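Local coordinates for Isomerase/lactonizing enzyme (Agrobacterium fabrum str. C58, PDB 2NQL), which belongs to the enolase superfamily, in the mandelate racemase/muconate lactonizing enzyme group, and binds a sodium ion in its barrel domain, at residues E9-Q15 against L384-I388; W66-I72 against T317-F323; N181-F185 against W237-A241; I198-R202 against M231-P236. All coordinates share one frame; numbering follows the deposited sequence.

How the contacts relate
Contacts 1 and 2 both reach the antiparallel sheet of the N-terminal domain; contact 1 adds the C-terminus at its outer edge, and contact 2 is buried where that sheet meets the loop before helix 322-331. Their centres are 11 Å apart and they touch: L13 CD2 lies 4.0 Å from A320 CB, and F11 and I385 both pack on W66. Contacts 3 and 4 lie in the barrel domain, with centres 10 Å apart, and F185 packs against I198, L201 and M231. Contact 3 carries E240 of the sodium site, which E266 completes from the protein side. Contact 2 approaches that site through Y70, whose side chain is about 8 Å from the sodium ion.

Contact 1: residues E9-Q15 against L384-I388; sequences EVFTLTQ and LIERI. With SO4 (sulfate ion), chain E.
The methyl CD1 of I385 sits over the centre of the F11 ring, 3.6 Å from its centroid, a CH-pi contact that marks the tight side of this short antiparallel pairing. Strand 386-387 adds itself here to the edge of strand 5-15. T12 N donates to E386 O (2.9 Å) and T12 O accepts from E386 N, while I388 N reaches V10 O at 3.1 Å. V10 and T12 meet the methyls of I388 on the sheet side that faces helix 75-90. The looser side is wet: one water joins the hydroxyls of T12 and T14 to E386 OE1, and a sulfate oxygen accepts from R387 N. R387 has two deposited conformers; in the one given it runs beside the F11 ring and brings R387 NH1 to the anti lone pair of E9 OE2 at 3.0 Å, nearly in the guanidinium plane. R56 also pairs with E9 OE2, which probably keeps this carboxylate ionised; in this conformer two cations meet one oxygen.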
loop_
_atom_site.group_PDB
_atom_site.type_symbol
_atom_site.label_atom_id
_atom_site.label_comp_id
_atom_site.label_asym_id
_atom_site.label_seq_id
_atom_site.Cartn_x
_atom_site.Cartn_y
_atom_site.Cartn_z
ATOM N N GLU A 9 -7.791 -14.678 -16.189
ATOM C CA GLU A 9 -6.562 -14.692 -16.975
ATOM C C GLU A 9 -5.928 -13.301 -16.908
ATOM O O GLU A 9 -6.630 -12.296 -17.103
ATOM C CB GLU A 9 -6.872 -15.009 -18.438
ATOM C CG GLU A 9 -7.395 -16.433 -18.716
ATOM C CD GLU A 9 -7.942 -16.537 -20.124
ATOM O OE1 GLU A 9 -9.157 -16.294 -20.301
ATOM O OE2 GLU A 9 -7.140 -16.808 -21.031
ATOM N N VAL A 10 -4.624 -13.239 -16.626
ATOM C CA VAL A 10 -3.928 -11.937 -16.518
ATOM C C VAL A 10 -2.971 -11.725 -17.685
ATOM O O VAL A 10 -2.258 -12.647 -18.093
ATOM C CB VAL A 10 -3.113 -11.839 -15.198
ATOM C CG1 VAL A 10 -2.712 -10.398 -14.941
ATOM C CG2 VAL A 10 -3.974 -12.318 -14.013
ATOM N N PHE A 11 -2.955 -10.491 -18.195
ATOM C CA PHE A 11 -2.139 -10.123 -19.349
ATOM C C PHE A 11 -1.503 -8.767 -19.123
ATOM O O PHE A 11 -1.988 -7.971 -18.321
ATOM C CB PHE A 11 -2.976 -9.983 -20.622
ATOM C CG PHE A 11 -3.760 -11.206 -20.980
ATOM C CD1 PHE A 11 -3.203 -12.188 -21.800
ATOM C CD2 PHE A 11 -5.078 -11.342 -20.550
ATOM C CE1 PHE A 11 -3.954 -13.325 -22.162
ATOM C CE2 PHE A 11 -5.833 -12.491 -20.898
ATOM C CZ PHE A 11 -5.261 -13.466 -21.702
ATOM N N THR A 12 -0.414 -8.514 -19.847
ATOM C CA THR A 12 0.046 -7.136 -20.049
ATOM C C THR A 12 -0.154 -6.742 -21.511
ATOM O O THR A 12 -0.159 -7.586 -22.409
ATOM C CB THR A 12 1.528 -6.942 -19.694
ATOM O OG1 THR A 12 2.310 -7.935 -20.371
ATOM C CG2 THR A 12 1.703 -7.076 -18.177
ATOM N N LEU A 13 -0.364 -5.456 -21.708
ATOM C CA LEU A 13 -0.287 -4.840 -23.049
ATOM C C LEU A 13 0.796 -3.777 -22.957
ATOM O O LEU A 13 0.686 -2.844 -22.163
ATOM C CB LEU A 13 -1.652 -4.239 -23.417
ATOM C CG LEU A 13 -1.752 -3.383 -24.708
ATOM C CD1 LEU A 13 -1.122 -4.122 -25.856
ATOM C CD2 LEU A 13 -3.226 -3.052 -25.039
ATOM N N THR A 14 1.840 -3.938 -23.763
ATOM C CA THR A 14 2.987 -3.043 -23.739
ATOM C C THR A 14 3.137 -2.488 -25.148
ATOM O O THR A 14 3.110 -3.249 -26.110
ATOM C CB THR A 14 4.302 -3.793 -23.389
ATOM O OG1 THR A 14 4.103 -4.584 -22.209
ATOM C CG2 THR A 14 5.434 -2.806 -23.117
ATOM N N GLN A 15 3.271 -1.169 -25.250
ATOM C CA GLN A 15 3.513 -0.504 -26.533
ATOM C C GLN A 15 4.475 0.665 -26.345
ATOM O O GLN A 15 4.560 1.257 -25.246
ATOM C CB GLN A 15 2.206 0.047 -27.101
ATOM C CG GLN A 15 1.184 -1.022 -27.538
ATOM C CD GLN A 15 0.289 -0.519 -28.629
ATOM O OE1 GLN A 15 -0.618 0.277 -28.384
ATOM N NE2 GLN A 15 0.552 -0.944 -29.843
ATOM N N LEU A 384 -1.836 -8.386 -29.437
ATOM C CA LEU A 384 -0.693 -7.746 -28.767
ATOM C C LEU A 384 -0.486 -8.193 -27.306
ATOM O O LEU A 384 0.626 -8.137 -26.791
ATOM C CB LEU A 384 -0.845 -6.231 -28.817
ATOM C CG LEU A 384 -0.864 -5.658 -30.242
ATOM C CD1 LEU A 384 -0.974 -4.126 -30.172
ATOM C CD2 LEU A 384 0.383 -6.140 -31.015
ATOM N N ILE A 385 -1.550 -8.617 -26.644
ATOM C CA ILE A 385 -1.430 -8.928 -25.206
ATOM C C ILE A 385 -0.504 -10.134 -24.971
ATOM O O ILE A 385 -0.440 -11.033 -25.808
ATOM C CB ILE A 385 -2.805 -9.111 -24.544
ATOM C CG1 ILE A 385 -3.598 -10.265 -25.180
ATOM C CG2 ILE A 385 -3.553 -7.756 -24.573
ATOM C CD1 ILE A 385 -4.938 -10.592 -24.519
ATOM N N GLU A 386 0.221 -10.125 -23.846
ATOM C CA GLU A 386 1.091 -11.258 -23.463
ATOM C C GLU A 386 0.571 -11.770 -22.106
ATOM O O GLU A 386 0.233 -10.965 -21.239
ATOM C CB GLU A 386 2.540 -10.778 -23.244
ATOM C CG GLU A 386 3.262 -10.254 -24.479
ATOM C CD GLU A 386 4.710 -9.794 -24.179
ATOM O OE1 GLU A 386 4.921 -8.735 -23.525
ATOM O OE2 GLU A 386 5.647 -10.499 -24.615
ATOM N N ARG A 387 0.513 -13.088 -21.946
ATOM C CA ARG A 387 0.205 -13.691 -20.655
ATOM C C ARG A 387 1.252 -13.324 -19.609
ATOM O O ARG A 387 2.437 -13.203 -19.916
ATOM C CB ARG A 387 0.103 -15.213 -20.785
ATOM C CG ARG A 387 -1.010 -15.684 -21.708
ATOM C CD ARG A 387 -1.338 -17.150 -21.473
ATOM N NE ARG A 387 -2.387 -17.625 -22.371
ATOM C CZ ARG A 387 -3.686 -17.427 -22.174
ATOM N NH1 ARG A 387 -4.102 -16.759 -21.107
ATOM N NH2 ARG A 387 -4.569 -17.897 -23.044
ATOM N N ILE A 388 0.802 -13.148 -18.371
ATOM C CA ILE A 388 1.711 -12.868 -17.251
ATOM C C ILE A 388 1.211 -13.639 -16.011
ATOM O O ILE A 388 2.024 -14.014 -15.152
ATOM C CB ILE A 388 1.873 -11.330 -17.009
ATOM C CG1 ILE A 388 2.996 -11.029 -15.997
ATOM C CG2 ILE A 388 0.528 -10.687 -16.641
ATOM C CD1 ILE A 388 3.438 -9.533 -15.945
ATOM O OXT ILE A 388 0.003 -13.942 -15.892
HETATM S S SO4 E . 2.328 -15.038 -24.828
HETATM O O1 SO4 E . 3.228 -13.887 -24.699
HETATM O O2 SO4 E . 2.094 -15.329 -26.246
HETATM O O3 SO4 E . 2.910 -16.213 -24.177
HETATM O O4 SO4 E . 1.061 -14.725 -24.194
HETATM O O HOH W 1 -3.121 -15.266 -19.001
HETATM O O HOH W 2 3.147 -7.037 -22.812
HETATM O O HOH W 3 1.991 -6.432 -25.288
#

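Contact 2: residues W66-I72 against T317-F323; sequences WGETYGI and TVGAGIF
The F323 ring has water 4 over one face, offset toward the rim, and T69 O near its plane at the edge, 3.8 Å from CE2. The E68 and F323 side chains cross at a slant, the carboxylate turned 39° from the ring plane and E68 CG 3.5 Å from F323 CD2. The Y70 ring meets T317 through its hydroxyl end, with OH 3.4 Å from T317 CG2; H292 stacks on this ring, and Y70 OH bonds to a glycerol. E68 is the centre of the contact. With CG anti to the backbone N (chi1 -168°) and the chain extended, its carboxylate reaches from strand 64-70 into the turn before helix 322-331. E68 OE2 takes A320 N on its syn lone pair at 2.7 Å, and S52 OG is a further partner of the same oxygen. E68 OE1 accepts from F323 N on its anti lone pair (3.0 Å, angle 164°) and more weakly from I322 N, while water 4 links it to G321 N. Beside this, I322 CG2 lies 3.6 Å from G67 C. An acid from the N-terminal sheet thus gathers the backbone N-H groups at the start of a barrel-domain helix, with G321 at the N-cap position. The helix dipole and these donors would probably stabilise the carboxylate's negative charge where the two domains meet.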
loop_
_atom_site.group_PDB
_atom_site.type_symbol
_atom_site.label_atom_id
_atom_site.label_comp_id
_atom_site.label_asym_id
_atom_site.label_seq_id
_atom_site.Cartn_x
_atom_site.Cartn_y
_atom_site.Cartn_z
ATOM N N TRP A 66 -13.926 -7.879 -18.854
ATOM C CA TRP A 66 -12.560 -7.363 -18.852
ATOM C C TRP A 66 -12.356 -6.311 -17.775
ATOM O O TRP A 66 -13.238 -5.457 -17.522
ATOM C CB TRP A 66 -12.194 -6.754 -20.222
ATOM C CG TRP A 66 -11.934 -7.787 -21.300
ATOM C CD1 TRP A 66 -12.852 -8.322 -22.176
ATOM C CD2 TRP A 66 -10.670 -8.358 -21.648
ATOM N NE1 TRP A 66 -12.233 -9.192 -23.030
ATOM C CE2 TRP A 66 -10.898 -9.247 -22.724
ATOM C CE3 TRP A 66 -9.361 -8.229 -21.134
ATOM C CZ2 TRP A 66 -9.862 -9.975 -23.327
ATOM C CZ3 TRP A 66 -8.329 -8.967 -21.735
ATOM C CH2 TRP A 66 -8.586 -9.823 -22.808
ATOM N N GLY A 67 -11.180 -6.361 -17.140
ATOM C CA GLY A 67 -10.776 -5.327 -16.213
ATOM C C GLY A 67 -9.346 -4.909 -16.536
ATOM O O GLY A 67 -8.679 -5.545 -17.355
ATOM N N GLU A 68 -8.875 -3.865 -15.864
ATOM C CA GLU A 68 -7.542 -3.321 -16.137
ATOM C C GLU A 68 -7.048 -2.534 -14.930
ATOM O O GLU A 68 -7.845 -1.955 -14.191
ATOM C CB GLU A 68 -7.607 -2.412 -17.387
ATOM C CG GLU A 68 -6.227 -1.993 -17.978
ATOM C CD GLU A 68 -6.338 -0.910 -19.061
ATOM O OE1 GLU A 68 -7.423 -0.307 -19.218
ATOM O OE2 GLU A 68 -5.306 -0.634 -19.714
ATOM N N THR A 69 -5.731 -2.509 -14.730
ATOM C CA THR A 69 -5.135 -1.661 -13.714
ATOM C C THR A 69 -3.751 -1.233 -14.220
ATOM O O THR A 69 -3.368 -1.575 -15.334
ATOM C CB THR A 69 -5.036 -2.407 -12.329
ATOM O OG1 THR A 69 -4.579 -1.513 -11.317
ATOM C CG2 THR A 69 -4.143 -3.666 -12.405
ATOM N N TYR A 70 -3.034 -0.497 -13.386
ATOM C CA TYR A 70 -1.689 -0.034 -13.690
ATOM C C TYR A 70 -0.790 -1.213 -13.965
ATOM O O TYR A 70 -0.841 -2.237 -13.282
ATOM C CB TYR A 70 -1.127 0.774 -12.527
ATOM C CG TYR A 70 -1.513 2.236 -12.573
ATOM C CD1 TYR A 70 -2.857 2.633 -12.520
ATOM C CD2 TYR A 70 -0.533 3.230 -12.685
ATOM C CE1 TYR A 70 -3.209 3.992 -12.564
ATOM C CE2 TYR A 70 -0.883 4.593 -12.720
ATOM C CZ TYR A 70 -2.222 4.954 -12.663
ATOM O OH TYR A 70 -2.583 6.290 -12.682
ATOM N N GLY A 71 0.013 -1.067 -15.002
ATOM C CA GLY A 71 1.054 -2.029 -15.296
ATOM C C GLY A 71 2.358 -1.383 -15.707
ATOM O O GLY A 71 3.253 -2.097 -16.127
ATOM N N ILE A 72 2.482 -0.060 -15.571
ATOM C CA ILE A 72 3.732 0.619 -15.962
ATOM C C ILE A 72 4.988 0.125 -15.237
ATOM O O ILE A 72 6.078 0.036 -15.831
ATOM C CB ILE A 72 3.661 2.165 -15.898
ATOM C CG1 ILE A 72 3.046 2.660 -14.581
ATOM C CG2 ILE A 72 2.924 2.720 -17.140
ATOM C CD1 ILE A 72 3.437 4.088 -14.258
ATOM N N THR A 317 -5.225 8.513 -17.354
ATOM C CA THR A 317 -3.846 8.093 -17.438
ATOM C C THR A 317 -3.588 7.124 -18.590
ATOM O O THR A 317 -4.506 6.743 -19.312
ATOM C CB THR A 317 -3.367 7.504 -16.077
ATOM O OG1 THR A 317 -1.943 7.378 -16.108
ATOM C CG2 THR A 317 -3.988 6.159 -15.802
ATOM N N VAL A 318 -2.323 6.739 -18.758
ATOM C CA VAL A 318 -1.905 5.695 -19.678
ATOM C C VAL A 318 -2.676 4.407 -19.381
ATOM O O VAL A 318 -2.714 3.936 -18.250
ATOM C CB VAL A 318 -0.375 5.449 -19.514
ATOM C CG1 VAL A 318 0.068 4.126 -20.140
ATOM C CG2 VAL A 318 0.414 6.651 -20.095
ATOM N N GLY A 319 -3.293 3.859 -20.413
ATOM C CA GLY A 319 -4.013 2.605 -20.292
ATOM C C GLY A 319 -4.656 2.297 -21.625
ATOM O O GLY A 319 -4.574 3.109 -22.556
ATOM N N ALA A 320 -5.268 1.119 -21.729
ATOM C CA ALA A 320 -5.820 0.636 -23.008
ATOM C C ALA A 320 -7.211 1.225 -23.273
ATOM O O ALA A 320 -7.671 1.270 -24.421
ATOM C CB ALA A 320 -5.887 -0.885 -23.011
ATOM N N GLY A 321 -7.876 1.679 -22.215
ATOM C CA GLY A 321 -9.218 2.222 -22.351
ATOM C C GLY A 321 -10.235 1.457 -21.507
ATOM O O GLY A 321 -11.360 1.909 -21.364
ATOM N N ILE A 322 -9.840 0.294 -20.954
ATOM C CA ILE A 322 -10.772 -0.548 -20.158
ATOM C C ILE A 322 -11.111 0.109 -18.800
ATOM O O ILE A 322 -12.297 0.317 -18.468
ATOM C CB ILE A 322 -10.212 -2.014 -19.971
ATOM C CG1 ILE A 322 -10.001 -2.757 -21.318
ATOM C CG2 ILE A 322 -11.037 -2.832 -18.946
ATOM C CD1 ILE A 322 -11.223 -2.920 -22.180
ATOM N N PHE A 323 -10.089 0.439 -18.005
ATOM C CA PHE A 323 -10.361 1.226 -16.809
ATOM C C PHE A 323 -10.875 2.645 -17.046
ATOM O O PHE A 323 -11.605 3.170 -16.220
ATOM C CB PHE A 323 -9.294 1.122 -15.702
ATOM C CG PHE A 323 -7.933 1.719 -16.048
ATOM C CD1 PHE A 323 -7.751 3.097 -16.209
ATOM C CD2 PHE A 323 -6.816 0.896 -16.103
ATOM C CE1 PHE A 323 -6.462 3.631 -16.475
ATOM C CE2 PHE A 323 -5.531 1.402 -16.378
ATOM C CZ PHE A 323 -5.355 2.774 -16.555
HETATM O O HOH W 4 -7.900 2.516 -19.479
#

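Contact 3: residues N181-F185 against W237-A241; sequences NAFKF and WFAEA. With NA (sodium ion), chain G.
Strands 182-186 and 239-240 belong to the parallel barrel of the enolase-type C-terminal domain, with strand 210-214 between them, and the contact is made by side chains reaching past that strand. K184 and E240 carry its polar end. The K184 chain is extended as far as CD and then bends (chi3 80°), which turns K184 NZ onto the syn lone pair of E240 OE1 at 2.7 Å in a salt bridge. The two side chains cross at about a right angle. E240 OE2 binds the sodium ion at 2.3 Å, joined by two waters and E266. Nearer the strand starts, W237 presents its six-membered ring to A182, with W237 CZ3 3.7 Å from A182 CB, and F183 O lies at the indole edge. F238 CE2 covers one indole face, while the F238 ring touches K184 CD. K184 NZ also bonds to Y156 OH, and Q287 NE2 to E240 OE1. The carboxylate is therefore divided, one oxygen for the metal and the other held by N-H donors, which should limit its rotation about the CG-CD bond.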
loop_
_atom_site.group_PDB
_atom_site.type_symbol
_atom_site.label_atom_id
_atom_site.label_comp_id
_atom_site.label_asym_id
_atom_site.label_seq_id
_atom_site.Cartn_x
_atom_site.Cartn_y
_atom_site.Cartn_z
ATOM N N ASN A 181 -13.076 23.920 -23.087
ATOM C CA ASN A 181 -13.084 25.165 -22.336
ATOM C C ASN A 181 -12.302 25.068 -21.031
ATOM O O ASN A 181 -12.170 26.050 -20.293
ATOM C CB ASN A 181 -14.529 25.585 -22.048
ATOM C CG ASN A 181 -15.306 25.912 -23.310
ATOM O OD1 ASN A 181 -16.372 25.345 -23.560
ATOM N ND2 ASN A 181 -14.779 26.833 -24.110
ATOM N N ALA A 182 -11.795 23.872 -20.744
ATOM C CA ALA A 182 -11.115 23.607 -19.493
ATOM C C ALA A 182 -9.806 22.852 -19.748
ATOM O O ALA A 182 -9.733 21.989 -20.635
ATOM C CB ALA A 182 -12.048 22.867 -18.530
ATOM N N PHE A 183 -8.761 23.253 -19.021
ATOM C CA PHE A 183 -7.368 22.914 -19.328
ATOM C C PHE A 183 -6.602 22.743 -18.029
ATOM O O PHE A 183 -6.924 23.380 -17.012
ATOM C CB PHE A 183 -6.679 24.042 -20.133
ATOM C CG PHE A 183 -7.385 24.387 -21.409
ATOM C CD1 PHE A 183 -7.054 23.728 -22.599
ATOM C CD2 PHE A 183 -8.420 25.334 -21.412
ATOM C CE1 PHE A 183 -7.727 24.027 -23.794
ATOM C CE2 PHE A 183 -9.116 25.625 -22.596
ATOM C CZ PHE A 183 -8.766 24.985 -23.783
ATOM N N LYS A 184 -5.569 21.906 -18.066
ATOM C CA LYS A 184 -4.674 21.781 -16.920
ATOM C C LYS A 184 -3.247 21.688 -17.419
ATOM O O LYS A 184 -2.980 21.012 -18.425
ATOM C CB LYS A 184 -5.063 20.560 -16.050
ATOM C CG LYS A 184 -4.198 20.391 -14.796
ATOM C CD LYS A 184 -4.671 19.217 -13.920
ATOM C CE LYS A 184 -4.190 17.878 -14.453
ATOM N NZ LYS A 184 -4.800 16.796 -13.654
ATOM N N PHE A 185 -2.330 22.359 -16.722
ATOM C CA PHE A 185 -0.912 22.268 -17.054
ATOM C C PHE A 185 -0.110 21.731 -15.876
ATOM O O PHE A 185 -0.530 21.872 -14.720
ATOM C CB PHE A 185 -0.363 23.620 -17.541
ATOM C CG PHE A 185 -0.147 24.621 -16.445
ATOM C CD1 PHE A 185 1.102 24.740 -15.820
ATOM C CD2 PHE A 185 -1.193 25.442 -16.019
ATOM C CE1 PHE A 185 1.299 25.670 -14.786
ATOM C CE2 PHE A 185 -1.002 26.367 -14.968
ATOM C CZ PHE A 185 0.248 26.479 -14.363
ATOM N N TRP A 237 -8.216 27.624 -11.798
ATOM C CA TRP A 237 -9.402 26.812 -11.561
ATOM C C TRP A 237 -9.243 25.992 -10.283
ATOM O O TRP A 237 -10.095 26.057 -9.392
ATOM C CB TRP A 237 -9.600 25.919 -12.797
ATOM C CG TRP A 237 -10.663 24.867 -12.781
ATOM C CD1 TRP A 237 -11.767 24.786 -11.982
ATOM C CD2 TRP A 237 -10.721 23.754 -13.667
ATOM N NE1 TRP A 237 -12.506 23.667 -12.308
ATOM C CE2 TRP A 237 -11.885 23.020 -13.343
ATOM C CE3 TRP A 237 -9.885 23.295 -14.705
ATOM C CZ2 TRP A 237 -12.228 21.841 -14.001
ATOM C CZ3 TRP A 237 -10.232 22.126 -15.376
ATOM C CH2 TRP A 237 -11.409 21.421 -15.029
ATOM N N PHE A 238 -8.163 25.220 -10.205
ATOM C CA PHE A 238 -7.762 24.575 -8.964
ATOM C C PHE A 238 -6.249 24.387 -8.920
ATOM O O PHE A 238 -5.572 24.447 -9.965
ATOM C CB PHE A 238 -8.527 23.263 -8.722
ATOM C CG PHE A 238 -8.377 22.227 -9.826
ATOM C CD1 PHE A 238 -7.250 21.400 -9.888
ATOM C CD2 PHE A 238 -9.383 22.049 -10.773
ATOM C CE1 PHE A 238 -7.115 20.413 -10.887
ATOM C CE2 PHE A 238 -9.267 21.072 -11.780
ATOM C CZ PHE A 238 -8.114 20.258 -11.843
ATOM N N ALA A 239 -5.728 24.163 -7.714
ATOM C CA ALA A 239 -4.333 23.779 -7.516
ATOM C C ALA A 239 -4.349 22.326 -7.067
ATOM O O ALA A 239 -4.939 21.999 -6.046
ATOM C CB ALA A 239 -3.662 24.675 -6.459
ATOM N N GLU A 240 -3.748 21.461 -7.876
ATOM C CA GLU A 240 -3.807 20.020 -7.626
ATOM C C GLU A 240 -2.494 19.556 -6.981
ATOM O O GLU A 240 -1.418 20.020 -7.369
ATOM C CB GLU A 240 -4.095 19.282 -8.938
ATOM C CG GLU A 240 -3.669 17.826 -8.953
ATOM C CD GLU A 240 -3.878 17.172 -10.302
ATOM O OE1 GLU A 240 -4.642 17.696 -11.130
ATOM O OE2 GLU A 240 -3.328 16.067 -10.531
ATOM N N ALA A 241 -2.595 18.644 -6.006
ATOM C CA ALA A 241 -1.421 17.961 -5.404
ATOM C C ALA A 241 -0.328 18.959 -4.968
ATOM O O ALA A 241 0.809 18.927 -5.480
ATOM C CB ALA A 241 -0.849 16.892 -6.374
HETATM NA NA NA G . -4.623 14.218 -10.724
HETATM O O HOH W 5 -4.928 14.186 -7.830
HETATM O O HOH W 6 -6.344 14.533 -12.327
#

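Contact 4: residues I198-R202 against M231-P236; sequences IANLR and MQPFDP
R202 leaves helix 194-205 with CG opposite the backbone N (chi1 -178°), then folds at chi2 (53°) and chi3 (71°), and this double bend swings its guanidinium onto the carbonyls of F234 and D235. F234 has its CG beside the backbone N, opposite the carbonyl carbon, a setting that lays the ring against the helix at A199. There A199 CB stands over one face of the F234 ring, 3.9 Å from the centroid, in a CH-pi contact; P233 CB lies over the opposite face, toward the rim. I198 adds apolar contacts through two branches. I198 CG2 touches F234 CD2 at 3.7 Å and M231 CG at 3.9 Å, while I198 CD1 reaches P236 CB at 3.8 Å. The guanidinium grips F234 O side-on: R202 NE lies 2.8 Å from F234 O and R202 NH2 lies 3.3 Å from F234 O, which sits close to the guanidinium plane. NH2 also makes a weak bond to D235 O, and the D235 carboxylate adds a long ion pair from well outside that plane. NH1 binds the carbonyls of G206 and A209, so one arginine ties the loop after its own helix to the loop after helix 221-231. Helix 194-205 thus packs on the loop leading from the next outer helix, 221-231, to strand 239-240, as between neighbouring beta-alpha units of a TIM barrel.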
loop_
_atom_site.group_PDB
_atom_site.type_symbol
_atom_site.label_atom_id
_atom_site.label_comp_id
_atom_site.label_asym_id
_atom_site.label_seq_id
_atom_site.Cartn_x
_atom_site.Cartn_y
_atom_site.Cartn_z
ATOM N N ILE A 198 0.903 30.005 -16.455
ATOM C CA ILE A 198 -0.513 30.352 -16.317
ATOM C C ILE A 198 -0.832 31.722 -16.910
ATOM O O ILE A 198 -1.887 31.892 -17.516
ATOM C CB ILE A 198 -1.068 30.204 -14.854
ATOM C CG1 ILE A 198 -2.610 30.158 -14.849
ATOM C CG2 ILE A 198 -0.510 31.292 -13.918
ATOM C CD1 ILE A 198 -3.270 29.672 -13.535
ATOM N N ALA A 199 0.098 32.671 -16.751
ATOM C CA ALA A 199 0.040 33.989 -17.406
ATOM C C ALA A 199 -0.118 33.869 -18.929
ATOM O O ALA A 199 -1.029 34.461 -19.522
ATOM C CB ALA A 199 1.312 34.799 -17.065
ATOM N N ASN A 200 0.755 33.076 -19.546
ATOM C CA ASN A 200 0.656 32.809 -20.972
ATOM C C ASN A 200 -0.640 32.136 -21.401
ATOM O O ASN A 200 -1.304 32.602 -22.331
ATOM C CB ASN A 200 1.859 32.012 -21.471
ATOM C CG ASN A 200 1.871 31.886 -22.982
ATOM O OD1 ASN A 200 1.996 32.882 -23.694
ATOM N ND2 ASN A 200 1.713 30.669 -23.479
ATOM N N LEU A 201 -0.998 31.049 -20.714
ATOM C CA LEU A 201 -2.245 30.346 -20.970
ATOM C C LEU A 201 -3.475 31.245 -20.840
ATOM O O LEU A 201 -4.323 31.257 -21.739
ATOM C CB LEU A 201 -2.360 29.071 -20.114
ATOM C CG LEU A 201 -1.346 27.960 -20.480
ATOM C CD1 LEU A 201 -1.452 26.780 -19.519
ATOM C CD2 LEU A 201 -1.446 27.490 -21.954
ATOM N N ARG A 202 -3.538 32.030 -19.759
ATOM C CA ARG A 202 -4.639 32.980 -19.532
ATOM C C ARG A 202 -4.752 34.021 -20.675
ATOM O O ARG A 202 -5.858 34.321 -21.142
ATOM C CB ARG A 202 -4.459 33.678 -18.167
ATOM C CG ARG A 202 -5.555 34.667 -17.773
ATOM C CD ARG A 202 -6.947 34.035 -17.851
ATOM N NE ARG A 202 -7.153 33.065 -16.777
ATOM C CZ ARG A 202 -8.044 32.074 -16.815
ATOM N NH1 ARG A 202 -8.798 31.881 -17.895
ATOM N NH2 ARG A 202 -8.153 31.248 -15.779
ATOM N N MET A 231 0.346 32.402 -8.831
ATOM C CA MET A 231 -0.606 32.038 -9.881
ATOM C C MET A 231 -1.970 32.701 -9.743
ATOM O O MET A 231 -2.693 32.870 -10.736
ATOM C CB MET A 231 -0.763 30.522 -9.941
ATOM C CG MET A 231 0.493 29.843 -10.471
ATOM S SD MET A 231 0.198 28.064 -10.674
ATOM C CE MET A 231 -0.412 27.636 -9.030
ATOM N N GLN A 232 -2.330 33.069 -8.518
ATOM C CA GLN A 232 -3.695 33.510 -8.262
ATOM C C GLN A 232 -4.226 34.769 -8.992
ATOM O O GLN A 232 -5.412 34.827 -9.290
ATOM C CB GLN A 232 -4.136 33.325 -6.792
ATOM C CG GLN A 232 -4.173 34.548 -5.917
ATOM C CD GLN A 232 -5.435 35.380 -6.122
ATOM O OE1 GLN A 232 -5.376 36.473 -6.686
ATOM N NE2 GLN A 232 -6.577 34.863 -5.677
ATOM N N PRO A 233 -3.351 35.759 -9.311
ATOM C CA PRO A 233 -3.762 36.833 -10.237
ATOM C C PRO A 233 -4.283 36.391 -11.614
ATOM O O PRO A 233 -4.925 37.182 -12.313
ATOM C CB PRO A 233 -2.475 37.654 -10.409
ATOM C CG PRO A 233 -1.729 37.440 -9.158
ATOM C CD PRO A 233 -1.984 36.000 -8.807
ATOM N N PHE A 234 -4.014 35.148 -12.001
ATOM C CA PHE A 234 -4.414 34.670 -13.313
ATOM C C PHE A 234 -5.599 33.706 -13.230
ATOM O O PHE A 234 -5.926 33.026 -14.210
ATOM C CB PHE A 234 -3.206 34.067 -14.033
ATOM C CG PHE A 234 -2.023 35.010 -14.105
ATOM C CD1 PHE A 234 -2.008 36.064 -15.025
ATOM C CD2 PHE A 234 -0.949 34.873 -13.221
ATOM C CE1 PHE A 234 -0.926 36.947 -15.073
ATOM C CE2 PHE A 234 0.138 35.749 -13.267
ATOM C CZ PHE A 234 0.150 36.785 -14.191
ATOM N N ASP A 235 -6.249 33.680 -12.062
ATOM C CA ASP A 235 -7.488 32.928 -11.840
ATOM C C ASP A 235 -7.342 31.394 -12.072
ATOM O O ASP A 235 -7.946 30.846 -13.002
ATOM C CB ASP A 235 -8.631 33.513 -12.689
ATOM C CG ASP A 235 -9.999 32.951 -12.311
ATOM O OD1 ASP A 235 -10.261 32.774 -11.103
ATOM O OD2 ASP A 235 -10.808 32.684 -13.236
ATOM N N PRO A 236 -6.527 30.710 -11.246
ATOM C CA PRO A 236 -6.493 29.246 -11.357
ATOM C C PRO A 236 -7.801 28.571 -10.961
ATOM O O PRO A 236 -8.417 28.907 -9.935
ATOM C CB PRO A 236 -5.345 28.843 -10.415
ATOM C CG PRO A 236 -5.254 29.939 -9.427
ATOM C CD PRO A 236 -5.619 31.193 -10.189
#